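Local structure of protein (alpha-2u-globulin) (Rattus norvegicus, 2A2U) at residues 29-32 and 33-36. The protein is a rat lipocalin that probably carries small hydrophobic ligands in its beta-barrel and also binds a compound that induces hyaline droplets. Sequence-based numbering, arbitrary orientation.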
# COMPACT_ATOMS: atom_id res chain seq x y z
N LEU A 29 4.74 -5.58 27.40
CA LEU A 29 5.80 -5.43 26.43
C LEU A 29 6.14 -3.96 26.15
O LEU A 29 5.32 -3.07 26.34
CB LEU A 29 5.37 -6.09 25.12
CG LEU A 29 6.41 -6.02 24.02
CD1 LEU A 29 7.44 -7.11 24.23
CD2 LEU A 29 5.77 -6.15 22.67
N ASP A 30 7.37 -3.73 25.72
CA ASP A 30 7.89 -2.42 25.37
C ASP A 30 8.44 -2.62 23.96
O ASP A 30 9.63 -2.83 23.76
CB ASP A 30 9.01 -2.00 26.33
CG ASP A 30 9.53 -0.60 26.05
OD1 ASP A 30 8.99 0.08 25.15
OD2 ASP A 30 10.48 -0.17 26.72
N VAL A 31 7.53 -2.59 22.98
CA VAL A 31 7.85 -2.80 21.57
C VAL A 31 9.00 -1.95 21.04
O VAL A 31 9.68 -2.34 20.10
CB VAL A 31 6.59 -2.63 20.68
CG1 VAL A 31 6.21 -1.18 20.56
CG2 VAL A 31 6.82 -3.23 19.31
N ALA A 32 9.23 -0.81 21.67
CA ALA A 32 10.31 0.09 21.27
C ALA A 32 11.66 -0.60 21.31
O ALA A 32 12.54 -0.32 20.50
CB ALA A 32 10.33 1.30 22.16
N LYS A 33 11.83 -1.52 22.26
CA LYS A 33 13.09 -2.25 22.41
C LYS A 33 13.32 -3.36 21.40
O LYS A 33 14.37 -3.98 21.40
CB LYS A 33 13.19 -2.82 23.81
CG LYS A 33 13.32 -1.78 24.88
CD LYS A 33 13.30 -2.45 26.22
CE LYS A 33 13.49 -1.44 27.33
NZ LYS A 33 13.32 -2.10 28.66
N LEU A 34 12.32 -3.62 20.56
CA LEU A 34 12.42 -4.66 19.54
C LEU A 34 13.14 -4.13 18.31
O LEU A 34 13.46 -4.89 17.40
CB LEU A 34 11.03 -5.16 19.16
CG LEU A 34 10.24 -5.87 20.26
CD1 LEU A 34 8.85 -6.17 19.76
CD2 LEU A 34 10.95 -7.16 20.65
N ASN A 35 13.40 -2.83 18.29
CA ASN A 35 14.08 -2.19 17.17
C ASN A 35 15.46 -2.80 16.99
O ASN A 35 16.14 -3.11 17.96
CB ASN A 35 14.24 -0.69 17.44
CG ASN A 35 13.68 0.16 16.33
OD1 ASN A 35 13.23 1.29 16.56
ND2 ASN A 35 13.68 -0.36 15.11
N GLY A 36 15.86 -3.02 15.74
CA GLY A 36 17.18 -3.57 15.51
C GLY A 36 17.23 -4.79 14.63
O GLY A 36 16.24 -5.18 14.04
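Lys33 N donates to Asp30 O at 3.0 Å with an N-H...O angle of 157°, and one residue further on, Leu34 N repeats the bond to Val31 O, also at 3.0 Å. These are two successive i+3 to i bonds, the pattern of a 3-10 helix, here the short segment 31-34; a third, weak bond from Asn35 N to Ala32 O (3.5 Å) continues the series. The side chains of Asp30 and Lys33 add a long salt bridge, OD2 to NZ at 3.9 Å. The lysine chain, extended beyond CG, crosses the aspartate side chain at about a right angle, and its CE comes nearer, 3.3 Å from Asp30 OD2; the ammonium group also makes a cation-pi contact with Tyr116. In the lipocalin fold a short 3-10 helix leads into the first barrel strand, here 36-44, which opens with the family's Gly-X-Trp motif (Gly36, Trp38). Trp38 NE1 hydrogen-bonds Leu34 O, and Arg141, just after strand 131-140, hydrogen-bonds Asn35 O through NH2. The apolar side is carried by Leu34: CG lies anti to its carbonyl carbon (chi1 -65°), and CD1 meets Val31 CG2 at 3.6 Å. Leu29 CD2 approaches the same methyl, Leu34 CD1, at 4.2 Å, and both leucines rest on Ile111 and Thr114.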